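Local atomic coordinates of ferulic acid decarboxylase 1 (Candida dubliniensis, PDB entry 4ZAD), a protein that catalyses decarboxylation of alpha,beta-unsaturated acids with a prenylated flavin cofactor, probably converting ferulic, p-coumaric and cinnamic acids to their vinyl derivatives. Residues 72-77 with 158-163; 126-131 with 269-274; 218-223 with 316-321. All blocks are in the same frame, centred on the assembly; numbering follows the deposited sequence.

Contact 1: residues 72-77 with 158-163; sequences GCPGGL and QTYGMW. With 4LU (1-deoxy-5-O-phosphono-1-(3,3,4,5-tetramethyl-9,11-dioxo-2,3,8,9,10,11-hexahydro-7H-quinolino[1,8-fg]pteridin-12-ium-7-y l)-D-ribitol), chain E.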
loop_
_atom_site.group_PDB
_atom_site.type_symbol
_atom_site.label_atom_id
_atom_site.label_comp_id
_atom_site.label_asym_id
_atom_site.label_seq_id
_atom_site.Cartn_x
_atom_site.Cartn_y
_atom_site.Cartn_z
ATOM N N GLY A 72 -13.243 24.671 -1.489
ATOM C CA GLY A 72 -13.110 23.236 -1.245
ATOM C C GLY A 72 -11.666 22.729 -1.212
ATOM O O GLY A 72 -10.764 23.366 -1.706
ATOM N N CYS A 73 -11.435 21.573 -0.627
ATOM C CA CYS A 73 -10.081 21.039 -0.587
ATOM C C CYS A 73 -9.031 21.894 0.102
ATOM O O CYS A 73 -7.889 21.883 -0.329
ATOM C CB CYS A 73 -9.593 20.790 -2.004
ATOM S SG CYS A 73 -10.606 19.691 -2.791
ATOM N N PRO A 74 -9.403 22.616 1.182
ATOM C CA PRO A 74 -8.455 23.519 1.830
ATOM C C PRO A 74 -7.226 22.807 2.371
ATOM O O PRO A 74 -6.153 23.422 2.474
ATOM C CB PRO A 74 -9.272 24.127 2.966
ATOM C CG PRO A 74 -10.330 23.083 3.258
ATOM C CD PRO A 74 -10.661 22.504 1.939
ATOM N N GLY A 75 -7.390 21.523 2.695
ATOM C CA GLY A 75 -6.324 20.711 3.244
ATOM C C GLY A 75 -6.013 19.539 2.350
ATOM O O GLY A 75 -5.426 18.549 2.794
ATOM N N GLY A 76 -6.420 19.610 1.092
ATOM C CA GLY A 76 -6.201 18.489 0.191
ATOM C C GLY A 76 -4.786 18.587 -0.323
ATOM O O GLY A 76 -4.171 19.625 -0.180
ATOM N N LEU A 77 -4.272 17.536 -0.953
ATOM C CA LEU A 77 -2.886 17.590 -1.417
ATOM C C LEU A 77 -2.762 18.344 -2.758
ATOM O O LEU A 77 -3.664 18.291 -3.621
ATOM C CB LEU A 77 -2.270 16.204 -1.541
ATOM C CG LEU A 77 -2.162 15.363 -0.278
ATOM C CD1 LEU A 77 -1.572 14.005 -0.663
ATOM C CD2 LEU A 77 -1.335 16.051 0.825
ATOM N N GLN A 158 -21.504 22.055 8.332
ATOM C CA GLN A 158 -20.325 22.184 9.183
ATOM C C GLN A 158 -19.408 21.024 8.935
ATOM O O GLN A 158 -19.592 19.918 9.446
ATOM C CB GLN A 158 -20.727 22.316 10.648
ATOM C CG GLN A 158 -19.750 21.850 11.697
ATOM C CD GLN A 158 -18.371 22.449 11.602
ATOM O OE1 GLN A 158 -18.034 23.152 10.665
ATOM N NE2 GLN A 158 -17.546 22.132 12.586
ATOM N N THR A 159 -18.421 21.294 8.097
ATOM C CA THR A 159 -17.383 20.348 7.827
ATOM C C THR A 159 -16.013 20.982 8.025
ATOM O O THR A 159 -15.040 20.267 8.040
ATOM C CB THR A 159 -17.518 19.737 6.407
ATOM O OG1 THR A 159 -17.227 20.726 5.399
ATOM C CG2 THR A 159 -18.915 19.206 6.200
ATOM N N TYR A 160 -15.909 22.300 8.182
ATOM C CA TYR A 160 -14.584 22.912 8.298
ATOM C C TYR A 160 -14.622 24.262 8.996
ATOM O O TYR A 160 -13.825 25.175 8.713
ATOM C CB TYR A 160 -13.920 23.018 6.912
ATOM C CG TYR A 160 -12.389 22.994 6.913
ATOM C CD1 TYR A 160 -11.699 21.810 6.979
ATOM C CD2 TYR A 160 -11.639 24.178 6.814
ATOM C CE1 TYR A 160 -10.285 21.798 6.962
ATOM C CE2 TYR A 160 -10.252 24.172 6.778
ATOM C CZ TYR A 160 -9.587 22.972 6.851
ATOM O OH TYR A 160 -8.225 22.942 6.816
ATOM N N GLY A 161 -15.544 24.375 9.937
ATOM C CA GLY A 161 -15.601 25.495 10.826
ATOM C C GLY A 161 -15.380 24.930 12.197
ATOM O O GLY A 161 -15.232 23.702 12.357
ATOM N N MET A 162 -15.449 25.827 13.186
ATOM C CA MET A 162 -14.901 25.589 14.525
ATOM C C MET A 162 -15.951 25.808 15.591
ATOM O O MET A 162 -16.593 26.839 15.606
ATOM C CB MET A 162 -13.772 26.587 14.716
ATOM C CG MET A 162 -13.072 26.595 16.026
ATOM S SD MET A 162 -11.706 27.809 15.980
ATOM C CE MET A 162 -12.517 29.353 16.395
ATOM N N TRP A 163 -16.114 24.840 16.491
ATOM C CA TRP A 163 -17.079 24.983 17.581
ATOM C C TRP A 163 -16.292 25.554 18.701
ATOM O O TRP A 163 -15.211 25.052 18.995
ATOM C CB TRP A 163 -17.657 23.645 18.061
ATOM C CG TRP A 163 -18.451 22.863 17.077
ATOM C CD1 TRP A 163 -18.038 21.789 16.376
ATOM C CD2 TRP A 163 -19.809 23.087 16.708
ATOM N NE1 TRP A 163 -19.045 21.331 15.568
ATOM C CE2 TRP A 163 -20.147 22.119 15.759
ATOM C CE3 TRP A 163 -20.755 24.039 17.058
ATOM C CZ2 TRP A 163 -21.402 22.050 15.188
ATOM C CZ3 TRP A 163 -21.994 23.982 16.469
ATOM C CH2 TRP A 163 -22.309 22.994 15.551
HETATM C C9 4LU E . -11.662 16.546 11.804
HETATM C C8 4LU E . -11.636 17.332 10.646
HETATM C C7 4LU E . -12.754 17.403 9.803
HETATM C C10 4LU E . -14.190 15.216 14.139
HETATM C C6 4LU E . -13.935 16.555 10.135
HETATM N N3 4LU E . -16.609 14.482 15.171
HETATM C C2 4LU E . -15.556 14.614 15.985
HETATM C C13 4LU E . -15.819 17.907 9.618
HETATM C C5 4LU E . -15.149 16.589 9.311
HETATM C C1 4LU E . -16.039 14.920 10.962
HETATM O O2 4LU E . -15.740 14.410 17.192
HETATM N N1 4LU E . -14.352 14.974 15.475
HETATM C C4 4LU E . -16.505 14.689 13.842
HETATM O O4 4LU E . -17.573 14.529 13.204
HETATM C C4A 4LU E . -15.301 15.051 13.283
HETATM N N5 4LU E . -14.990 14.967 11.734
HETATM C C3 4LU E . -16.166 15.674 9.801
HETATM C C12 4LU E . -14.900 16.501 7.809
HETATM C C5A 4LU E . -13.883 15.706 11.353
HETATM C C7M 4LU E . -12.783 18.254 8.561
HETATM C C8M 4LU E . -10.380 18.125 10.391
HETATM C C9A 4LU E . -12.807 15.871 12.255
HETATM N N10 4LU E . -12.974 15.596 13.658
HETATM C "C1'" 4LU E . -11.839 15.152 14.480
HETATM C "C2'" 4LU E . -11.575 16.226 15.535
HETATM O "O2'" 4LU E . -11.556 17.513 14.885
HETATM C "C3'" 4LU E . -10.274 15.979 16.310
HETATM O "O3'" 4LU E . -10.371 14.741 17.046
HETATM C "C4'" 4LU E . -9.943 17.130 17.284
HETATM O "O4'" 4LU E . -8.932 16.699 18.201
HETATM C "C5'" 4LU E . -11.170 17.545 18.114
HETATM O "O5'" 4LU E . -10.897 18.558 19.062
HETATM P P 4LU E . -10.740 18.282 20.618
HETATM O O2P 4LU E . -10.699 19.734 21.091
HETATM O O3P 4LU E . -9.431 17.467 20.703
HETATM O O1P 4LU E . -11.956 17.483 21.036
#
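Tyr160 meets Pro74 because its CG stands roughly trans to its own backbone N (chi1 -152°), while a chi2 of 82° sets the ring almost upright on the CA-CB-CG plane and offers one broad face to the proline. Pro74 lays its CG over the middle of that face, 3.7 Å from the Tyr160 ring centroid and only 13° off the ring normal, a well-formed CH-pi contact. CB of Pro74 is displaced toward the phenol end, 3.9 Å from Tyr160 CE2, and the two side chains run past each other in opposite senses. The edge of the same ring is used differently: C7M of the prenylated flavin, a methyl lying near the plane of the tyrosine ring, is 4.0 Å from Tyr160 CD1. Just before the tyrosine, the backbone O of Thr159 points to cofactor methyl C13, at a modelled separation too short for its exact value to be trusted. The loop is braced from within by Gln158, whose carboxamide makes two hydrogen bonds with the backbone of Gly161. Gly161 N reaches Gln158 OE1 at 2.9 Å in the carbonyl plane, on a lone pair, whereas Gln158 NE2 approaches Gly161 O from above the carbonyl plane at 2.8 Å. Pro74 occupies the second position of a type I turn from Cys73 to Gly76, whose Gly75 N is hydrogen-bonded to Glu329. Ile227 and Leu333 also pack on the Tyr160 side chain. The contact thus ties a turn of the N-terminal domain to a loop of the flavin-binding pocket through dispersion and CH-pi attraction, while the Tyr160 hydroxyl turns to a weak bond with His90. One buried aromatic ring consequently serves two apolar partners, proline on its face and, at its edge, the dimethylbenzene end of the flavin, next to the added prenyl ring.

Contact 2: residues 126-131 with 269-274; sequences SPHKKH and EMVFEG
The imidazole of His128 is sandwiched between unlike partners: methyl CG2 of Val271 lies over the centre of one face, and Ser126 OG sits above the opposite face, displaced toward the rim. CG2 of Val271 is 3.5 Å from the centroid of the His128 ring and 14° off its normal, a CH-pi contact, with His128 CE1 the closest ring atom at 3.4 Å. Both ring nitrogens are hydrogen-bonded, ND1 to the hydroxyl of Ser311 and NE2 to the backbone O of Pro265. A carbonyl oxygen can only accept, so NE2 should carry a proton; together the two bonds would fix the rotation of the ring. The ring is swung over the valine methyl by a chi1 of 69°, which puts CG of His128 between its backbone N and carbonyl carbon. Nearer the main chain, the backbone course sets His128 CB 3.9 Å from Glu269 O.

Further along, the Lys129 chain bends at chi2 (-49°) so that its end comes back toward the strand although its CB starts away from it. Lys129 NZ stops 4.1 Å from Glu273 OE2, beyond salt-bridge range, and the two side chains cross at about a right angle. Attraction between these charges probably still contributes, but the firmer partners lie elsewhere: NZ forms a salt bridge with Glu258, and Glu273 is hydrogen-bonded to Thr259 and to the backbone N of Glu258.

The short 3-10 turn 127-129 therefore packs on the start of strand 270-277, which runs antiparallel to both 214-220 and 300-312. Glu269 and Met270 together face Phe220, forming a classic beta bulge at the strand's entry, while Val255 of strand 253-256 adds packing against Ser126, His128 and Lys129.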
loop_
_atom_site.group_PDB
_atom_site.type_symbol
_atom_site.label_atom_id
_atom_site.label_comp_id
_atom_site.label_asym_id
_atom_site.label_seq_id
_atom_site.Cartn_x
_atom_site.Cartn_y
_atom_site.Cartn_z
ATOM N N SER A 126 -13.208 43.350 13.205
ATOM C CA SER A 126 -13.649 42.067 12.667
ATOM C C SER A 126 -14.570 42.269 11.474
ATOM O O SER A 126 -15.639 42.858 11.600
ATOM C CB SER A 126 -14.412 41.268 13.741
ATOM O OG SER A 126 -15.085 40.131 13.194
ATOM N N PRO A 127 -14.172 41.754 10.310
ATOM C CA PRO A 127 -15.040 41.785 9.144
ATOM C C PRO A 127 -16.418 41.141 9.297
ATOM O O PRO A 127 -17.359 41.616 8.699
ATOM C CB PRO A 127 -14.227 41.028 8.090
ATOM C CG PRO A 127 -12.803 41.253 8.468
ATOM C CD PRO A 127 -12.783 41.408 9.962
ATOM N N HIS A 128 -16.544 40.055 10.055
ATOM C CA HIS A 128 -17.818 39.340 10.130
ATOM C C HIS A 128 -18.842 40.096 10.970
ATOM O O HIS A 128 -20.050 39.771 10.936
ATOM C CB HIS A 128 -17.659 37.879 10.588
ATOM C CG HIS A 128 -17.252 37.719 12.011
ATOM N ND1 HIS A 128 -18.132 37.874 13.054
ATOM C CD2 HIS A 128 -16.062 37.386 12.565
ATOM C CE1 HIS A 128 -17.495 37.663 14.194
ATOM N NE2 HIS A 128 -16.235 37.370 13.925
ATOM N N LYS A 129 -18.383 41.122 11.696
ATOM C CA LYS A 129 -19.318 41.973 12.430
ATOM C C LYS A 129 -20.028 42.999 11.541
ATOM O O LYS A 129 -20.830 43.758 12.053
ATOM C CB LYS A 129 -18.630 42.690 13.582
ATOM C CG LYS A 129 -18.236 41.822 14.771
ATOM C CD LYS A 129 -19.357 40.929 15.281
ATOM C CE LYS A 129 -19.087 40.433 16.681
ATOM N NZ LYS A 129 -20.232 39.764 17.352
ATOM N N LYS A 130 -19.776 43.029 10.232
ATOM C CA LYS A 130 -20.463 43.998 9.386
ATOM C C LYS A 130 -21.997 43.713 9.204
ATOM O O LYS A 130 -22.798 44.652 9.195
ATOM C CB LYS A 130 -19.742 44.145 8.037
ATOM C CG LYS A 130 -20.395 45.171 7.065
ATOM C CD LYS A 130 -19.795 45.124 5.657
ATOM C CE LYS A 130 -19.943 46.455 4.919
ATOM N NZ LYS A 130 -19.119 46.489 3.656
ATOM N N HIS A 131 -22.383 42.440 9.051
ATOM C CA HIS A 131 -23.790 42.051 8.874
ATOM C C HIS A 131 -24.262 41.062 9.927
ATOM O O HIS A 131 -23.526 40.175 10.348
ATOM C CB HIS A 131 -24.054 41.400 7.504
ATOM C CG HIS A 131 -23.706 42.258 6.329
ATOM N ND1 HIS A 131 -22.557 42.072 5.590
ATOM C CD2 HIS A 131 -24.361 43.299 5.754
ATOM C CE1 HIS A 131 -22.506 42.979 4.629
ATOM N NE2 HIS A 131 -23.591 43.731 4.703
ATOM N N GLU A 269 -15.323 34.273 8.346
ATOM C CA GLU A 269 -16.259 34.636 7.287
ATOM C C GLU A 269 -17.666 34.719 7.859
ATOM O O GLU A 269 -18.414 35.641 7.518
ATOM C CB GLU A 269 -16.197 33.643 6.127
ATOM C CG GLU A 269 -14.839 33.562 5.478
ATOM C CD GLU A 269 -14.576 34.729 4.519
ATOM O OE1 GLU A 269 -15.386 34.961 3.585
ATOM O OE2 GLU A 269 -13.546 35.411 4.676
ATOM N N MET A 270 -18.022 33.760 8.724
ATOM C CA MET A 270 -19.352 33.702 9.314
ATOM C C MET A 270 -19.254 33.066 10.673
ATOM O O MET A 270 -18.538 32.038 10.827
ATOM C CB MET A 270 -20.325 32.820 8.504
ATOM C CG MET A 270 -20.740 33.320 7.143
ATOM S SD MET A 270 -21.675 32.105 6.223
ATOM C CE MET A 270 -20.341 31.031 5.719
ATOM N N VAL A 271 -20.029 33.635 11.619
ATOM C CA VAL A 271 -20.141 33.112 12.970
ATOM C C VAL A 271 -21.598 32.837 13.262
ATOM O O VAL A 271 -22.451 33.645 12.970
ATOM C CB VAL A 271 -19.554 34.080 14.050
ATOM C CG1 VAL A 271 -19.788 33.521 15.458
ATOM C CG2 VAL A 271 -18.057 34.305 13.819
ATOM N N PHE A 272 -21.869 31.663 13.806
ATOM C CA PHE A 272 -23.203 31.224 14.162
ATOM C C PHE A 272 -23.169 31.177 15.693
ATOM O O PHE A 272 -22.218 30.656 16.257
ATOM C CB PHE A 272 -23.439 29.805 13.647
ATOM C CG PHE A 272 -23.794 29.690 12.176
ATOM C CD1 PHE A 272 -23.489 30.674 11.246
ATOM C CD2 PHE A 272 -24.399 28.546 11.713
ATOM C CE1 PHE A 272 -23.824 30.531 9.896
ATOM C CE2 PHE A 272 -24.730 28.402 10.336
ATOM C CZ PHE A 272 -24.438 29.398 9.451
ATOM N N GLU A 273 -24.185 31.713 16.362
ATOM C CA GLU A 273 -24.234 31.730 17.829
ATOM C C GLU A 273 -25.477 31.059 18.311
ATOM O O GLU A 273 -26.529 31.302 17.746
ATOM C CB GLU A 273 -24.276 33.173 18.351
ATOM C CG GLU A 273 -23.156 34.069 17.812
ATOM C CD GLU A 273 -23.288 35.485 18.304
ATOM O OE1 GLU A 273 -24.175 35.750 19.145
ATOM O OE2 GLU A 273 -22.493 36.339 17.875
ATOM N N GLY A 274 -25.398 30.263 19.378
ATOM C CA GLY A 274 -26.636 29.712 19.954
ATOM C C GLY A 274 -26.532 28.934 21.255
ATOM O O GLY A 274 -25.769 29.284 22.111
#

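Contact 3: residues 218-223 with 316-321; sequences LCFGVP and AIMPIS. With 4LU (1-deoxy-5-O-phosphono-1-(3,3,4,5-tetramethyl-9,11-dioxo-2,3,8,9,10,11-hexahydro-7H-quinolino[1,8-fg]pteridin-12-ium-7-y l)-D-ribitol), chain E.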
loop_
_atom_site.group_PDB
_atom_site.type_symbol
_atom_site.label_atom_id
_atom_site.label_comp_id
_atom_site.label_asym_id
_atom_site.label_seq_id
_atom_site.Cartn_x
_atom_site.Cartn_y
_atom_site.Cartn_z
ATOM N N LEU A 218 -20.050 28.843 16.295
ATOM C CA LEU A 218 -19.652 27.970 15.248
ATOM C C LEU A 218 -19.119 28.908 14.193
ATOM O O LEU A 218 -19.875 29.704 13.661
ATOM C CB LEU A 218 -20.852 27.190 14.704
ATOM C CG LEU A 218 -20.556 26.449 13.372
ATOM C CD1 LEU A 218 -19.405 25.367 13.566
ATOM C CD2 LEU A 218 -21.796 25.839 12.757
ATOM N N CYS A 219 -17.822 28.812 13.896
ATOM C CA CYS A 219 -17.091 29.858 13.164
ATOM C C CYS A 219 -16.586 29.314 11.855
ATOM O O CYS A 219 -15.914 28.291 11.840
ATOM C CB CYS A 219 -15.931 30.376 14.011
ATOM S SG CYS A 219 -16.406 30.970 15.704
ATOM N N PHE A 220 -16.908 29.970 10.746
ATOM C CA PHE A 220 -16.445 29.493 9.408
ATOM C C PHE A 220 -15.409 30.442 8.838
ATOM O O PHE A 220 -15.514 31.664 9.014
ATOM C CB PHE A 220 -17.612 29.361 8.433
ATOM C CG PHE A 220 -18.660 28.412 8.892
ATOM C CD1 PHE A 220 -18.488 27.062 8.748
ATOM C CD2 PHE A 220 -19.804 28.865 9.482
ATOM C CE1 PHE A 220 -19.437 26.185 9.203
ATOM C CE2 PHE A 220 -20.756 27.991 9.939
ATOM C CZ PHE A 220 -20.574 26.658 9.795
ATOM N N GLY A 221 -14.389 29.886 8.196
ATOM C CA GLY A 221 -13.319 30.710 7.641
ATOM C C GLY A 221 -12.478 31.370 8.707
ATOM O O GLY A 221 -12.032 32.488 8.568
ATOM N N VAL A 222 -12.251 30.660 9.789
ATOM C CA VAL A 222 -11.428 31.165 10.878
ATOM C C VAL A 222 -9.974 31.221 10.440
ATOM O O VAL A 222 -9.654 30.793 9.356
ATOM C CB VAL A 222 -11.523 30.239 12.105
ATOM C CG1 VAL A 222 -13.045 29.952 12.471
ATOM C CG2 VAL A 222 -10.741 28.988 11.841
ATOM N N PRO A 223 -9.096 31.783 11.274
ATOM C CA PRO A 223 -7.679 31.765 10.990
ATOM C C PRO A 223 -7.187 30.355 10.769
ATOM O O PRO A 223 -7.356 29.503 11.647
ATOM C CB PRO A 223 -7.089 32.336 12.267
ATOM C CG PRO A 223 -8.117 33.262 12.705
ATOM C CD PRO A 223 -9.366 32.532 12.505
ATOM N N ALA A 316 -19.227 36.110 1.797
ATOM C CA ALA A 316 -18.639 35.163 2.733
ATOM C C ALA A 316 -18.213 33.907 1.994
ATOM O O ALA A 316 -18.866 33.476 1.033
ATOM C CB ALA A 316 -19.613 34.833 3.896
ATOM N N ILE A 317 -17.093 33.338 2.427
ATOM C CA ILE A 317 -16.609 32.090 1.837
ATOM C C ILE A 317 -16.649 30.983 2.888
ATOM O O ILE A 317 -16.133 31.123 3.992
ATOM C CB ILE A 317 -15.181 32.222 1.245
ATOM C CG1 ILE A 317 -15.142 33.340 0.195
ATOM C CG2 ILE A 317 -14.747 30.920 0.613
ATOM C CD1 ILE A 317 -13.727 33.929 -0.004
ATOM N N MET A 318 -17.275 29.874 2.549
ATOM C CA MET A 318 -17.222 28.791 3.458
ATOM C C MET A 318 -16.265 27.685 3.056
ATOM O O MET A 318 -16.432 27.071 2.005
ATOM C CB MET A 318 -18.580 28.194 3.721
ATOM C CG MET A 318 -18.399 27.233 4.859
ATOM S SD MET A 318 -19.819 26.964 5.804
ATOM C CE MET A 318 -20.662 25.857 4.648
ATOM N N PRO A 319 -15.294 27.379 3.930
ATOM C CA PRO A 319 -14.528 26.195 3.661
ATOM C C PRO A 319 -15.320 24.949 4.007
ATOM O O PRO A 319 -16.255 24.981 4.821
ATOM C CB PRO A 319 -13.325 26.345 4.539
ATOM C CG PRO A 319 -13.786 27.176 5.671
ATOM C CD PRO A 319 -14.875 28.035 5.178
ATOM N N ILE A 320 -14.920 23.858 3.360
ATOM C CA ILE A 320 -15.693 22.627 3.290
ATOM C C ILE A 320 -14.660 21.490 3.244
ATOM O O ILE A 320 -13.603 21.664 2.655
ATOM C CB ILE A 320 -16.629 22.742 2.006
ATOM C CG1 ILE A 320 -17.925 23.516 2.356
ATOM C CG2 ILE A 320 -16.914 21.428 1.282
ATOM C CD1 ILE A 320 -18.858 22.854 3.447
ATOM N N SER A 321 -14.949 20.378 3.929
ATOM C CA SER A 321 -14.261 19.085 3.721
ATOM C C SER A 321 -15.230 17.936 3.403
ATOM O O SER A 321 -16.250 17.743 4.061
ATOM C CB SER A 321 -13.409 18.684 4.916
ATOM O OG SER A 321 -12.878 17.384 4.747
HETATM C C9 4LU E . -11.662 16.546 11.804
HETATM C C8 4LU E . -11.636 17.332 10.646
HETATM C C7 4LU E . -12.754 17.403 9.803
HETATM C C10 4LU E . -14.190 15.216 14.139
HETATM C C6 4LU E . -13.935 16.555 10.135
HETATM N N3 4LU E . -16.609 14.482 15.171
HETATM C C2 4LU E . -15.556 14.614 15.985
HETATM C C13 4LU E . -15.819 17.907 9.618
HETATM C C5 4LU E . -15.149 16.589 9.311
HETATM C C1 4LU E . -16.039 14.920 10.962
HETATM O O2 4LU E . -15.740 14.410 17.192
HETATM N N1 4LU E . -14.352 14.974 15.475
HETATM C C4 4LU E . -16.505 14.689 13.842
HETATM O O4 4LU E . -17.573 14.529 13.204
HETATM C C4A 4LU E . -15.301 15.051 13.283
HETATM N N5 4LU E . -14.990 14.967 11.734
HETATM C C3 4LU E . -16.166 15.674 9.801
HETATM C C12 4LU E . -14.900 16.501 7.809
HETATM C C5A 4LU E . -13.883 15.706 11.353
HETATM C C7M 4LU E . -12.783 18.254 8.561
HETATM C C8M 4LU E . -10.380 18.125 10.391
HETATM C C9A 4LU E . -12.807 15.871 12.255
HETATM N N10 4LU E . -12.974 15.596 13.658
HETATM C "C1'" 4LU E . -11.839 15.152 14.480
HETATM C "C2'" 4LU E . -11.575 16.226 15.535
HETATM O "O2'" 4LU E . -11.556 17.513 14.885
HETATM C "C3'" 4LU E . -10.274 15.979 16.310
HETATM O "O3'" 4LU E . -10.371 14.741 17.046
HETATM C "C4'" 4LU E . -9.943 17.130 17.284
HETATM O "O4'" 4LU E . -8.932 16.699 18.201
HETATM C "C5'" 4LU E . -11.170 17.545 18.114
HETATM O "O5'" 4LU E . -10.897 18.558 19.062
HETATM P P 4LU E . -10.740 18.282 20.618
HETATM O O2P 4LU E . -10.699 19.734 21.091
HETATM O O3P 4LU E . -9.431 17.467 20.703
HETATM O O1P 4LU E . -11.956 17.483 21.036
#
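Phe220 and Met318 lie side by side and point the same way, and the sulfur of Met318 comes to rest over one face of the phenyl ring, toward its rim. Met318 SD stands 3.2 Å above the ring plane; it is 3.6 Å from the Phe220 centroid and 26° off the normal, a Met-aromatic contact. Phe220 CD1 is the ring atom nearest the sulfur. Met318 extends from the backbone with CG trans to N (chi1 -171°) and then bends at chi3, while its CG also comes within 3.9 Å of Phe220 CD1. Next to this pair, the Pro319 ring packs with its CD 3.6 Å from the N of Gly221, which has a positive phi and directly follows the strand. Farther on, Ser321 places CB 3.7 Å from methyl C7M of the prenylated flavin, with OG hydrogen-bonded to Glu329. Phe272 meets the Phe220 ring edge-to-face, and Met270 packs on both Phe220 and Met318. The direct contact between strands 214-220 and 317-319 is accordingly apolar, mainly dispersion among a polarisable sulfur, an aromatic face and a proline ring, while Glu269 provides a polar link, bonding Ile317 N through OE1 and Phe220 through its backbone.

In the fold
Contacts 1 and 3 are immediate neighbours, their centres about 7 Å apart, joined by Thr159 OG1 to Ser321 N and by Met162 N to Cys219 O; both touch the prenylated flavin. Contact 2 lies farther out, its centre about 11 Å from that of contact 3 and 18 Å from that of contact 1. All three reach the large antiparallel sheet, in which 162-166, 214-220 and 270-277 are successive neighbours. Along the chain contact 1 closes before contact 3 opens, whereas contact 2 crosses both. Strand 317-319 belongs to a separate four-stranded sheet with 69-71, so contacts 1 and 3 together join the N-terminal part to the flavin-binding sheet beside the cofactor.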